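Local coordinates for protein luciferase-like enzymeAMP-CoA-ligase (Zophobas atratus, PDB 4W8O) that probably activates carboxylic acids with ATP as an AMP-forming CoA ligase of the ANL superfamily, and comes from a nonluminescent beetle although it resembles luciferases, at residues 206-211 and 351-356; 212-217 and 330-335; 218-223 and 265-270; 291-296 and 317-322. All blocks are in the same frame, centred on the assembly; numbering follows the deposited sequence.

Contact 1: 206-211 and 351-356; sequences VETSFY and KVSPRT
The last turns of helix 199-211 meet the turn that follows strand 351-352. Thr208 carries the first half of the contact. Its CG2 lies anti to the backbone N (OG1 chi1 -65°). From there Thr208 CG2 touches Pro354 O at 3.5 Å and Ser353 CB at 4.0 Å. Thr208 OG1 turns back along the helix and bonds to Gln204 O. Thr208 OG1 also accepts from a water at 2.6 Å, and that water donates a weak bond to Arg355 O. The two segments are thus joined by apolar packing and one water. Tyr211 follows one turn later. Tyr211 CB lies 3.8 Å from Pro354 CG, and Tyr211 O sits 3.4 Å from the same Pro354 CG. The Tyr211 ring leads away from the proline and has Phe210 CD2 over its centre. The ring also stacks with Phe11. Pro354 thus rests against one side of the helix, touching Thr208 and Tyr211. It occupies the second position of a type II beta turn, Ser353 to Thr356, packed against helix 199-211 in the AMP-binding domain.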
loop_
_atom_site.group_PDB
_atom_site.type_symbol
_atom_site.label_atom_id
_atom_site.label_comp_id
_atom_site.label_asym_id
_atom_site.label_seq_id
_atom_site.Cartn_x
_atom_site.Cartn_y
_atom_site.Cartn_z
ATOM N N VAL A 206 6.690 -0.062 5.382
ATOM C CA VAL A 206 6.393 -1.458 5.656
ATOM C C VAL A 206 6.769 -1.832 7.097
ATOM O O VAL A 206 5.978 -2.446 7.807
ATOM C CB VAL A 206 7.135 -2.392 4.669
ATOM C CG1 VAL A 206 6.995 -3.844 5.092
ATOM C CG2 VAL A 206 6.613 -2.189 3.249
ATOM N N GLU A 207 7.971 -1.451 7.520
ATOM C CA GLU A 207 8.451 -1.825 8.842
ATOM C C GLU A 207 7.684 -1.098 9.952
ATOM O O GLU A 207 7.369 -1.700 10.979
ATOM C CB GLU A 207 9.963 -1.592 8.961
ATOM C CG GLU A 207 10.627 -2.639 9.828
ATOM C CD GLU A 207 12.139 -2.528 9.882
ATOM O OE1 GLU A 207 12.753 -1.808 9.062
ATOM O OE2 GLU A 207 12.710 -3.189 10.761
ATOM N N THR A 208 7.367 0.179 9.734
ATOM C CA THR A 208 6.579 0.949 10.693
ATOM C C THR A 208 5.195 0.324 10.875
ATOM O O THR A 208 4.705 0.222 12.000
ATOM C CB THR A 208 6.443 2.426 10.256
ATOM O OG1 THR A 208 7.736 3.048 10.285
ATOM C CG2 THR A 208 5.479 3.203 11.159
ATOM N N SER A 209 4.581 -0.113 9.780
ATOM C CA SER A 209 3.277 -0.778 9.855
ATOM C C SER A 209 3.338 -2.096 10.664
ATOM O O SER A 209 2.396 -2.434 11.383
ATOM C CB SER A 209 2.666 -0.983 8.449
ATOM O OG SER A 209 3.253 -2.056 7.728
ATOM N N PHE A 210 4.451 -2.818 10.563
ATOM C CA PHE A 210 4.660 -4.018 11.370
ATOM C C PHE A 210 4.699 -3.702 12.873
ATOM O O PHE A 210 4.060 -4.391 13.669
ATOM C CB PHE A 210 5.946 -4.735 10.949
ATOM C CG PHE A 210 6.307 -5.900 11.827
ATOM C CD1 PHE A 210 5.661 -7.117 11.684
ATOM C CD2 PHE A 210 7.291 -5.778 12.799
ATOM C CE1 PHE A 210 5.983 -8.192 12.497
ATOM C CE2 PHE A 210 7.623 -6.849 13.614
ATOM C CZ PHE A 210 6.970 -8.060 13.459
ATOM N N TYR A 211 5.429 -2.655 13.259
ATOM C CA TYR A 211 5.510 -2.264 14.673
ATOM C C TYR A 211 4.254 -1.569 15.209
ATOM O O TYR A 211 4.157 -1.317 16.408
ATOM C CB TYR A 211 6.773 -1.440 14.950
ATOM C CG TYR A 211 7.996 -2.322 14.921
ATOM C CD1 TYR A 211 8.231 -3.242 15.941
ATOM C CD2 TYR A 211 8.879 -2.284 13.851
ATOM C CE1 TYR A 211 9.334 -4.079 15.910
ATOM C CE2 TYR A 211 9.987 -3.114 13.808
ATOM C CZ TYR A 211 10.207 -4.010 14.839
ATOM O OH TYR A 211 11.293 -4.838 14.799
ATOM N N LYS A 351 -3.430 6.770 17.895
ATOM C CA LYS A 351 -2.239 7.484 18.334
ATOM C C LYS A 351 -1.136 7.346 17.292
ATOM O O LYS A 351 -1.154 6.412 16.487
ATOM C CB LYS A 351 -1.764 6.922 19.672
ATOM C CG LYS A 351 -2.846 6.899 20.747
ATOM C CD LYS A 351 -2.332 6.341 22.060
ATOM C CE LYS A 351 -1.269 7.237 22.670
ATOM N NZ LYS A 351 -1.016 6.880 24.091
ATOM N N VAL A 352 -0.169 8.263 17.343
ATOM C CA VAL A 352 0.924 8.335 16.363
ATOM C C VAL A 352 1.659 7.004 16.235
ATOM O O VAL A 352 1.864 6.304 17.219
ATOM C CB VAL A 352 1.937 9.445 16.713
ATOM C CG1 VAL A 352 3.062 9.489 15.691
ATOM C CG2 VAL A 352 1.246 10.804 16.762
ATOM N N SER A 353 2.022 6.650 15.005
ATOM C CA SER A 353 2.682 5.378 14.724
ATOM C C SER A 353 4.146 5.377 15.205
ATOM O O SER A 353 4.724 6.442 15.443
ATOM C CB SER A 353 2.594 5.064 13.223
ATOM O OG SER A 353 2.917 6.206 12.456
ATOM N N PRO A 354 4.746 4.178 15.355
ATOM C CA PRO A 354 6.127 4.113 15.861
ATOM C C PRO A 354 7.106 4.915 15.011
ATOM O O PRO A 354 6.927 5.024 13.793
ATOM C CB PRO A 354 6.471 2.615 15.806
ATOM C CG PRO A 354 5.165 1.911 15.766
ATOM C CD PRO A 354 4.186 2.836 15.101
ATOM N N ARG A 355 8.106 5.494 15.675
ATOM C CA ARG A 355 9.183 6.238 15.028
ATOM C C ARG A 355 8.682 7.363 14.125
ATOM O O ARG A 355 9.328 7.708 13.139
ATOM C CB ARG A 355 10.111 5.274 14.269
ATOM C CG ARG A 355 11.117 4.587 15.184
ATOM C CD ARG A 355 12.065 3.671 14.428
ATOM N NE ARG A 355 12.877 4.382 13.459
ATOM C CZ ARG A 355 14.071 4.920 13.693
ATOM N NH1 ARG A 355 14.640 4.854 14.894
ATOM N NH2 ARG A 355 14.701 5.537 12.703
ATOM N N THR A 356 7.537 7.943 14.488
ATOM C CA THR A 356 6.914 9.028 13.747
ATOM C C THR A 356 6.719 10.232 14.671
ATOM O O THR A 356 6.386 10.069 15.855
ATOM C CB THR A 356 5.545 8.588 13.195
ATOM O OG1 THR A 356 5.722 7.480 12.301
ATOM C CG2 THR A 356 4.841 9.724 12.463
HETATM O O HOH W 1 8.765 5.322 10.943
#

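Contact 2: 212-217 and 330-335; sequences CGYDCR and LSIFHP
Cys212 and Ile332 form the buried end of this contact. Cys212 SG lies beside its own backbone N (chi1 -74°) and meets Ile332 CG2 at 3.6 Å. The other branch of Ile332 ends in CD1, 4.1 Å from Tyr214 CD2, and the two side chains cross at about a right angle. Packing is also close at His334 and Pro335. Cys212 O lies 3.3 Å from His334 CD2 and 3.4 Å from Pro335 CD. Pro335 CD sits over one face of the His334 ring, and Pro335 CG reaches Tyr214 CA at 3.6 Å. Gly213 has positive phi (95°) just after the helix; a CB there would run into His334 NE2. His334 ND1 accepts from Asp337 N. An alanine here would lack the ring and its ND1 acceptor, and would probably leave Cys212 O less covered. The far end is looser. Arg217 is exposed and grips Asp215 of its own segment side-on: Arg217 NE bonds to Asp215 OD1, and Arg217 NH2 makes a salt bridge to Asp215 OD2 at 2.7 Å. Asp215 OD1 also takes Arg217 N, an Asx turn. The loop crosses beside strand 328-332 and brings Tyr214 to the pocket of a bound polyethylene glycol.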
loop_
_atom_site.group_PDB
_atom_site.type_symbol
_atom_site.label_atom_id
_atom_site.label_comp_id
_atom_site.label_asym_id
_atom_site.label_seq_id
_atom_site.Cartn_x
_atom_site.Cartn_y
_atom_site.Cartn_z
ATOM N N CYS A 212 3.294 -1.271 14.339
ATOM C CA CYS A 212 1.975 -0.821 14.796
ATOM C C CYS A 212 1.269 -1.944 15.546
ATOM O O CYS A 212 0.371 -1.689 16.344
ATOM C CB CYS A 212 1.112 -0.329 13.635
ATOM S SG CYS A 212 1.613 1.285 13.001
ATOM N N GLY A 213 1.673 -3.183 15.268
ATOM C CA GLY A 213 1.337 -4.322 16.112
ATOM C C GLY A 213 0.118 -5.125 15.712
ATOM O O GLY A 213 -0.188 -6.128 16.353
ATOM N N TYR A 214 -0.574 -4.713 14.654
ATOM C CA TYR A 214 -1.803 -5.399 14.267
ATOM C C TYR A 214 -1.539 -6.716 13.531
ATOM O O TYR A 214 -0.521 -6.884 12.866
ATOM C CB TYR A 214 -2.748 -4.476 13.474
ATOM C CG TYR A 214 -2.169 -3.867 12.215
ATOM C CD1 TYR A 214 -2.163 -4.570 11.020
ATOM C CD2 TYR A 214 -1.655 -2.575 12.221
ATOM C CE1 TYR A 214 -1.640 -4.011 9.867
ATOM C CE2 TYR A 214 -1.123 -2.012 11.076
ATOM C CZ TYR A 214 -1.118 -2.735 9.902
ATOM O OH TYR A 214 -0.607 -2.187 8.755
ATOM N N ASP A 215 -2.486 -7.639 13.670
ATOM C CA ASP A 215 -2.387 -9.000 13.141
ATOM C C ASP A 215 -2.576 -9.009 11.620
ATOM O O ASP A 215 -3.579 -8.490 11.124
ATOM C CB ASP A 215 -3.468 -9.855 13.819
ATOM C CG ASP A 215 -3.280 -11.346 13.608
ATOM O OD1 ASP A 215 -2.620 -11.760 12.632
ATOM O OD2 ASP A 215 -3.816 -12.120 14.424
ATOM N N CYS A 216 -1.615 -9.596 10.898
ATOM C CA CYS A 216 -1.648 -9.703 9.430
ATOM C C CYS A 216 -1.420 -11.136 8.930
ATOM O O CYS A 216 -1.149 -11.329 7.743
ATOM C CB CYS A 216 -0.551 -8.831 8.801
ATOM S SG CYS A 216 -0.848 -7.057 8.808
ATOM N N ARG A 217 -1.509 -12.131 9.812
ATOM C CA ARG A 217 -1.113 -13.499 9.453
ATOM C C ARG A 217 -1.862 -14.016 8.221
ATOM O O ARG A 217 -1.290 -14.682 7.361
ATOM C CB ARG A 217 -1.320 -14.446 10.631
ATOM C CG ARG A 217 -0.359 -14.208 11.789
ATOM C CD ARG A 217 -0.760 -15.014 13.012
ATOM N NE ARG A 217 -2.076 -14.609 13.504
ATOM C CZ ARG A 217 -2.819 -15.301 14.360
ATOM N NH1 ARG A 217 -2.387 -16.455 14.857
ATOM N NH2 ARG A 217 -4.003 -14.829 14.729
ATOM N N LEU A 330 0.163 6.899 9.716
ATOM C CA LEU A 330 0.521 8.030 10.576
ATOM C C LEU A 330 -0.043 7.917 11.984
ATOM O O LEU A 330 0.617 8.290 12.958
ATOM C CB LEU A 330 0.035 9.336 9.949
ATOM C CG LEU A 330 0.838 9.805 8.741
ATOM C CD1 LEU A 330 0.233 11.091 8.195
ATOM C CD2 LEU A 330 2.311 9.985 9.110
ATOM N N SER A 331 -1.280 7.449 12.094
ATOM C CA SER A 331 -1.853 7.171 13.403
ATOM C C SER A 331 -2.765 5.967 13.357
ATOM O O SER A 331 -3.426 5.712 12.349
ATOM C CB SER A 331 -2.585 8.398 13.955
ATOM O OG SER A 331 -3.655 8.791 13.118
ATOM N N ILE A 332 -2.774 5.234 14.466
ATOM C CA ILE A 332 -3.565 4.016 14.640
ATOM C C ILE A 332 -3.411 3.554 16.096
ATOM O O ILE A 332 -2.393 3.832 16.721
ATOM C CB ILE A 332 -3.105 2.895 13.678
ATOM C CG1 ILE A 332 -4.056 1.697 13.735
ATOM C CG2 ILE A 332 -1.685 2.460 13.998
ATOM C CD1 ILE A 332 -3.959 0.784 12.528
ATOM N N PHE A 333 -4.406 2.858 16.639
ATOM C CA PHE A 333 -4.266 2.287 17.988
ATOM C C PHE A 333 -3.500 0.965 17.949
ATOM O O PHE A 333 -3.757 0.110 17.097
ATOM C CB PHE A 333 -5.630 2.040 18.643
ATOM C CG PHE A 333 -6.282 3.279 19.192
ATOM C CD1 PHE A 333 -5.626 4.075 20.123
ATOM C CD2 PHE A 333 -7.573 3.627 18.808
ATOM C CE1 PHE A 333 -6.232 5.209 20.643
ATOM C CE2 PHE A 333 -8.184 4.763 19.324
ATOM C CZ PHE A 333 -7.511 5.555 20.244
ATOM N N HIS A 334 -2.556 0.808 18.872
ATOM C CA HIS A 334 -1.886 -0.471 19.075
ATOM C C HIS A 334 -2.879 -1.483 19.686
ATOM O O HIS A 334 -3.552 -1.165 20.671
ATOM C CB HIS A 334 -0.678 -0.293 19.993
ATOM C CG HIS A 334 0.240 -1.473 20.010
ATOM N ND1 HIS A 334 -0.065 -2.635 20.678
ATOM C CD2 HIS A 334 1.444 -1.678 19.427
ATOM C CE1 HIS A 334 0.916 -3.505 20.521
ATOM N NE2 HIS A 334 1.842 -2.951 19.761
ATOM N N PRO A 335 -2.976 -2.700 19.110
ATOM C CA PRO A 335 -3.983 -3.673 19.562
ATOM C C PRO A 335 -3.952 -3.984 21.060
ATOM O O PRO A 335 -5.001 -3.978 21.699
ATOM C CB PRO A 335 -3.648 -4.934 18.755
ATOM C CG PRO A 335 -2.949 -4.439 17.548
ATOM C CD PRO A 335 -2.179 -3.230 17.990
#

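Contact 3: 218-223 and 265-270; sequences SILHFT and TSLFVA
Strands 218-221 and 266-268 run side by side at 25°, with Ile219 opposite Ser266 and Leu220 opposite Leu267. Ser218 O accepts from two donors, Thr265 N in its carbonyl plane and Ser266 N from above that plane. Leu220 N then bonds to Ser266 O, and Phe268 N comes nearly along the axis of Leu220 O at 2.9 Å. Thr265 OG1 takes the crowded position between backbone N and carbonyl carbon (chi1 62°). There Thr265 OG1 accepts from Ser218 N at 3.0 Å and donates to Ser266 OG, which itself bonds to Asp215 O. A valine in place of Thr265 would lack OG1 and both these bonds, and would probably leave the start of the strand pair less firmly held. These are neighbouring parallel strands of a mixed sheet in the AMP-binding domain, joined through helices 228-239 and 252-262 and strand 243-246. Leu267 can be followed outward. Leu267 CB is 4.0 Å from Leu220 O. Leu267 CD1 turns back to the partner strand and meets Phe222 CE2 at 3.6 Å. It also lies near Leu220 O and Leu220 CG. Phe222 runs alongside Val269, with CD2 near CG2. A water bridges Phe222 N and Phe268 O. On the side of Ile219 and Ser266, Phe268 reaches the glycol pocket, and Thr223 CG2 meets the ring edge at Phe268 CE2, 4.0 Å away.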
loop_
_atom_site.group_PDB
_atom_site.type_symbol
_atom_site.label_atom_id
_atom_site.label_comp_id
_atom_site.label_asym_id
_atom_site.label_seq_id
_atom_site.Cartn_x
_atom_site.Cartn_y
_atom_site.Cartn_z
ATOM N N SER A 218 -3.144 -13.697 8.144
ATOM C CA SER A 218 -3.923 -13.957 6.950
ATOM C C SER A 218 -4.851 -12.758 6.685
ATOM O O SER A 218 -5.913 -12.620 7.308
ATOM C CB SER A 218 -4.703 -15.259 7.118
ATOM O OG SER A 218 -5.205 -15.677 5.865
ATOM N N ILE A 219 -4.426 -11.887 5.768
ATOM C CA ILE A 219 -5.098 -10.605 5.548
ATOM C C ILE A 219 -5.759 -10.528 4.169
ATOM O O ILE A 219 -5.130 -10.801 3.153
ATOM C CB ILE A 219 -4.149 -9.399 5.768
ATOM C CG1 ILE A 219 -4.908 -8.077 5.553
ATOM C CG2 ILE A 219 -2.926 -9.467 4.859
ATOM C CD1 ILE A 219 -4.169 -6.845 6.037
ATOM N N LEU A 220 -7.043 -10.167 4.165
ATOM C CA LEU A 220 -7.820 -9.980 2.939
ATOM C C LEU A 220 -7.870 -8.498 2.588
ATOM O O LEU A 220 -7.996 -7.647 3.472
ATOM C CB LEU A 220 -9.248 -10.517 3.118
ATOM C CG LEU A 220 -10.282 -10.292 2.003
ATOM C CD1 LEU A 220 -9.833 -10.893 0.680
ATOM C CD2 LEU A 220 -11.628 -10.879 2.402
ATOM N N HIS A 221 -7.762 -8.184 1.300
ATOM C CA HIS A 221 -8.030 -6.828 0.850
ATOM C C HIS A 221 -8.589 -6.825 -0.560
ATOM O O HIS A 221 -8.520 -7.824 -1.274
ATOM C CB HIS A 221 -6.765 -5.980 0.930
ATOM C CG HIS A 221 -5.771 -6.291 -0.136
ATOM N ND1 HIS A 221 -5.533 -5.448 -1.198
ATOM C CD2 HIS A 221 -4.978 -7.369 -0.324
ATOM C CE1 HIS A 221 -4.623 -5.988 -1.988
ATOM N NE2 HIS A 221 -4.275 -7.155 -1.481
ATOM N N PHE A 222 -9.145 -5.688 -0.943
ATOM C CA PHE A 222 -9.778 -5.524 -2.247
ATOM C C PHE A 222 -9.080 -4.487 -3.113
ATOM O O PHE A 222 -9.242 -4.505 -4.329
ATOM C CB PHE A 222 -11.243 -5.120 -2.051
ATOM C CG PHE A 222 -12.017 -6.083 -1.192
ATOM C CD1 PHE A 222 -12.550 -7.242 -1.733
ATOM C CD2 PHE A 222 -12.191 -5.844 0.159
ATOM C CE1 PHE A 222 -13.244 -8.142 -0.946
ATOM C CE2 PHE A 222 -12.886 -6.742 0.955
ATOM C CZ PHE A 222 -13.410 -7.893 0.400
ATOM N N THR A 223 -8.335 -3.576 -2.491
ATOM C CA THR A 223 -7.675 -2.486 -3.200
ATOM C C THR A 223 -6.617 -3.010 -4.148
ATOM O O THR A 223 -5.899 -3.952 -3.831
ATOM C CB THR A 223 -6.963 -1.506 -2.234
ATOM O OG1 THR A 223 -6.241 -2.246 -1.234
ATOM C CG2 THR A 223 -7.971 -0.572 -1.567
ATOM N N THR A 265 -7.454 -13.746 9.574
ATOM C CA THR A 265 -7.233 -13.043 10.820
ATOM C C THR A 265 -7.500 -11.558 10.664
ATOM O O THR A 265 -7.705 -10.868 11.663
ATOM C CB THR A 265 -5.772 -13.186 11.282
ATOM O OG1 THR A 265 -4.893 -12.594 10.310
ATOM C CG2 THR A 265 -5.415 -14.643 11.475
ATOM N N SER A 266 -7.473 -11.058 9.423
ATOM C CA SER A 266 -7.591 -9.626 9.186
ATOM C C SER A 266 -8.232 -9.290 7.852
ATOM O O SER A 266 -8.316 -10.119 6.945
ATOM C CB SER A 266 -6.216 -8.952 9.231
ATOM O OG SER A 266 -5.230 -9.800 9.784
ATOM N N LEU A 267 -8.641 -8.036 7.737
ATOM C CA LEU A 267 -9.200 -7.517 6.515
ATOM C C LEU A 267 -9.002 -6.009 6.501
ATOM O O LEU A 267 -9.238 -5.347 7.516
ATOM C CB LEU A 267 -10.687 -7.885 6.453
ATOM C CG LEU A 267 -11.677 -6.962 5.759
ATOM C CD1 LEU A 267 -11.439 -6.983 4.259
ATOM C CD2 LEU A 267 -13.091 -7.416 6.091
ATOM N N PHE A 268 -8.539 -5.463 5.373
ATOM C CA PHE A 268 -8.590 -4.021 5.176
ATOM C C PHE A 268 -9.673 -3.685 4.160
ATOM O O PHE A 268 -9.765 -4.316 3.113
ATOM C CB PHE A 268 -7.269 -3.423 4.706
ATOM C CG PHE A 268 -7.419 -2.004 4.230
ATOM C CD1 PHE A 268 -7.523 -0.964 5.140
ATOM C CD2 PHE A 268 -7.545 -1.719 2.880
ATOM C CE1 PHE A 268 -7.708 0.339 4.708
ATOM C CE2 PHE A 268 -7.729 -0.420 2.441
ATOM C CZ PHE A 268 -7.814 0.610 3.355
ATOM N N VAL A 269 -10.471 -2.672 4.480
ATOM C CA VAL A 269 -11.493 -2.146 3.571
ATOM C C VAL A 269 -11.977 -0.780 4.078
ATOM O O VAL A 269 -12.027 -0.533 5.286
ATOM C CB VAL A 269 -12.677 -3.131 3.408
ATOM C CG1 VAL A 269 -13.505 -3.227 4.679
ATOM C CG2 VAL A 269 -13.557 -2.741 2.229
ATOM N N ALA A 270 -12.330 0.101 3.153
ATOM C CA ALA A 270 -12.796 1.433 3.516
ATOM C C ALA A 270 -14.116 1.341 4.296
ATOM O O ALA A 270 -14.868 0.364 4.138
ATOM C CB ALA A 270 -12.940 2.301 2.273
HETATM O O HOH W 2 -9.523 -3.166 0.543
#

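Contact 4: 291-296 and 317-322; sequences FRCLLT and QVLFGY
Thr296 and Leu319 bury the most surface between these two parallel strands. Leu319 CG lies anti to its carbonyl carbon (chi1 -64°), which sends CD1 toward the neighbouring strand. Leu319 CD1 meets Cys293 SG at 3.5 Å. Leu295 runs alongside, with CD2 4.1 Å from Leu319 CB. Beyond the strand pair, Leu319 packs on Tyr214 and Ile332. Its backbone bonds twice to the neighbouring strand: Leu319 N donates to Leu294 O at 2.8 Å, and Leu319 O accepts from Thr296 N at 3.0 Å. Thr296 points to the other face of the sheet. Its CG2 takes the crowded position between backbone N and carbonyl carbon and touches Phe320 CD2 at 3.8 Å. OG1 lies anti to the backbone N (chi1 -164°) and bonds to Val269 O, so it also ties in the chain just after strand 266-268. Thr296 O receives Gly321 N in its carbonyl plane, at 2.8 Å and nearly straight (171°). Gln317 is also well covered. Its N donates to Arg292 O from above the carbonyl plane, and its NE2 bonds to Pro335 O. Strands 293-297 and 317-324 with helix 303-312 form a beta-alpha-beta crossover, and Thr296 and Gly321 help line the pocket holding the glycol.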
loop_
_atom_site.group_PDB
_atom_site.type_symbol
_atom_site.label_atom_id
_atom_site.label_comp_id
_atom_site.label_asym_id
_atom_site.label_seq_id
_atom_site.Cartn_x
_atom_site.Cartn_y
_atom_site.Cartn_z
ATOM N N PHE A 291 -11.091 -14.508 13.059
ATOM C CA PHE A 291 -10.910 -13.099 12.705
ATOM C C PHE A 291 -10.498 -12.264 13.911
ATOM O O PHE A 291 -11.151 -12.313 14.947
ATOM C CB PHE A 291 -12.201 -12.553 12.102
ATOM C CG PHE A 291 -12.032 -11.238 11.398
ATOM C CD1 PHE A 291 -11.388 -11.176 10.165
ATOM C CD2 PHE A 291 -12.528 -10.069 11.953
ATOM C CE1 PHE A 291 -11.239 -9.970 9.506
ATOM C CE2 PHE A 291 -12.380 -8.859 11.299
ATOM C CZ PHE A 291 -11.730 -8.808 10.075
ATOM N N ARG A 292 -9.419 -11.496 13.768
ATOM C CA ARG A 292 -8.864 -10.713 14.878
ATOM C C ARG A 292 -8.805 -9.202 14.660
ATOM O O ARG A 292 -8.701 -8.458 15.628
ATOM C CB ARG A 292 -7.451 -11.199 15.201
ATOM C CG ARG A 292 -7.375 -12.647 15.649
ATOM C CD ARG A 292 -7.783 -12.818 17.101
ATOM N NE ARG A 292 -7.838 -14.235 17.459
ATOM C CZ ARG A 292 -8.844 -15.054 17.160
ATOM N NH1 ARG A 292 -9.905 -14.607 16.502
ATOM N NH2 ARG A 292 -8.792 -16.328 17.524
ATOM N N CYS A 293 -8.869 -8.738 13.413
ATOM C CA CYS A 293 -8.565 -7.342 13.130
ATOM C C CYS A 293 -9.217 -6.805 11.851
ATOM O O CYS A 293 -8.889 -7.239 10.752
ATOM C CB CYS A 293 -7.043 -7.180 13.044
ATOM S SG CYS A 293 -6.488 -5.466 13.058
ATOM N N LEU A 294 -10.137 -5.856 12.005
ATOM C CA LEU A 294 -10.712 -5.150 10.869
ATOM C C LEU A 294 -10.021 -3.792 10.740
ATOM O O LEU A 294 -10.200 -2.914 11.585
ATOM C CB LEU A 294 -12.227 -4.971 11.034
ATOM C CG LEU A 294 -13.012 -4.684 9.748
ATOM C CD1 LEU A 294 -14.510 -4.887 9.973
ATOM C CD2 LEU A 294 -12.743 -3.282 9.220
ATOM N N LEU A 295 -9.237 -3.642 9.674
ATOM C CA LEU A 295 -8.452 -2.436 9.427
ATOM C C LEU A 295 -9.226 -1.514 8.505
ATOM O O LEU A 295 -9.763 -1.938 7.481
ATOM C CB LEU A 295 -7.103 -2.804 8.799
ATOM C CG LEU A 295 -6.158 -3.621 9.693
ATOM C CD1 LEU A 295 -5.164 -4.432 8.875
ATOM C CD2 LEU A 295 -5.429 -2.717 10.681
ATOM N N THR A 296 -9.295 -0.243 8.856
ATOM C CA THR A 296 -10.079 0.670 8.064
ATOM C C THR A 296 -9.592 2.088 8.259
ATOM O O THR A 296 -8.736 2.353 9.098
ATOM C CB THR A 296 -11.589 0.523 8.393
ATOM O OG1 THR A 296 -12.374 1.149 7.373
ATOM C CG2 THR A 296 -11.929 1.127 9.770
ATOM N N GLN A 317 -10.691 -6.843 17.045
ATOM C CA GLN A 317 -10.715 -5.404 17.278
ATOM C C GLN A 317 -10.918 -4.697 15.936
ATOM O O GLN A 317 -10.485 -5.200 14.897
ATOM C CB GLN A 317 -9.402 -4.943 17.914
ATOM C CG GLN A 317 -9.238 -5.334 19.372
ATOM C CD GLN A 317 -7.817 -5.123 19.876
ATOM O OE1 GLN A 317 -6.855 -5.522 19.220
ATOM N NE2 GLN A 317 -7.678 -4.495 21.042
ATOM N N VAL A 318 -11.586 -3.545 15.960
ATOM C CA VAL A 318 -11.691 -2.684 14.789
ATOM C C VAL A 318 -10.675 -1.553 14.922
ATOM O O VAL A 318 -10.718 -0.789 15.886
ATOM C CB VAL A 318 -13.103 -2.074 14.636
ATOM C CG1 VAL A 318 -13.140 -1.103 13.458
ATOM C CG2 VAL A 318 -14.154 -3.163 14.456
ATOM N N LEU A 319 -9.771 -1.441 13.951
ATOM C CA LEU A 319 -8.705 -0.443 14.009
ATOM C C LEU A 319 -8.854 0.571 12.883
ATOM O O LEU A 319 -8.580 0.265 11.721
ATOM C CB LEU A 319 -7.331 -1.116 13.936
ATOM C CG LEU A 319 -6.944 -2.057 15.083
ATOM C CD1 LEU A 319 -5.529 -2.582 14.874
ATOM C CD2 LEU A 319 -7.057 -1.381 16.442
ATOM N N PHE A 320 -9.293 1.775 13.245
ATOM C CA PHE A 320 -9.446 2.874 12.312
ATOM C C PHE A 320 -8.157 3.674 12.313
ATOM O O PHE A 320 -7.801 4.255 13.332
ATOM C CB PHE A 320 -10.624 3.760 12.737
ATOM C CG PHE A 320 -10.961 4.851 11.752
ATOM C CD1 PHE A 320 -10.218 6.025 11.707
ATOM C CD2 PHE A 320 -12.031 4.714 10.886
ATOM C CE1 PHE A 320 -10.531 7.027 10.803
ATOM C CE2 PHE A 320 -12.351 5.715 9.993
ATOM C CZ PHE A 320 -11.604 6.874 9.951
ATOM N N GLY A 321 -7.467 3.704 11.173
ATOM C CA GLY A 321 -6.193 4.409 11.039
ATOM C C GLY A 321 -6.224 5.595 10.090
ATOM O O GLY A 321 -7.249 5.883 9.446
ATOM N N TYR A 322 -5.081 6.276 10.011
ATOM C CA TYR A 322 -4.904 7.469 9.191
ATOM C C TYR A 322 -3.532 7.430 8.526
ATOM O O TYR A 322 -2.517 7.213 9.186
ATOM C CB TYR A 322 -5.013 8.695 10.084
ATOM C CG TYR A 322 -4.574 10.011 9.483
ATOM C CD1 TYR A 322 -5.157 10.505 8.321
ATOM C CD2 TYR A 322 -3.620 10.798 10.123
ATOM C CE1 TYR A 322 -4.775 11.728 7.789
ATOM C CE2 TYR A 322 -3.229 12.018 9.598
ATOM C CZ TYR A 322 -3.809 12.478 8.434
ATOM O OH TYR A 322 -3.421 13.694 7.932
#

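How the contacts relate
All four contacts reach one mixed sheet. Contacts 3 and 4 continue each other across it, with centres 9 Å apart; Leu267 O bonds to Leu295 N. Contact 4 passes into contact 2 through Leu330 N and Tyr322 O, with centres 8 Å apart. Contact 2 meets contact 1 where Ile332 N bonds to Lys351 O. Asp215 O to Ser266 OG joins contact 2 to contact 3. Contacts 1 and 3 do not touch, their centres being 19 Å apart. Along the chain, contacts 2, 3 and 4 lie within the loop closed by contact 1. Tyr214, Phe268, Thr296 and Gly321 line the pocket of the bound glycol, probably from the crystallisation liquor.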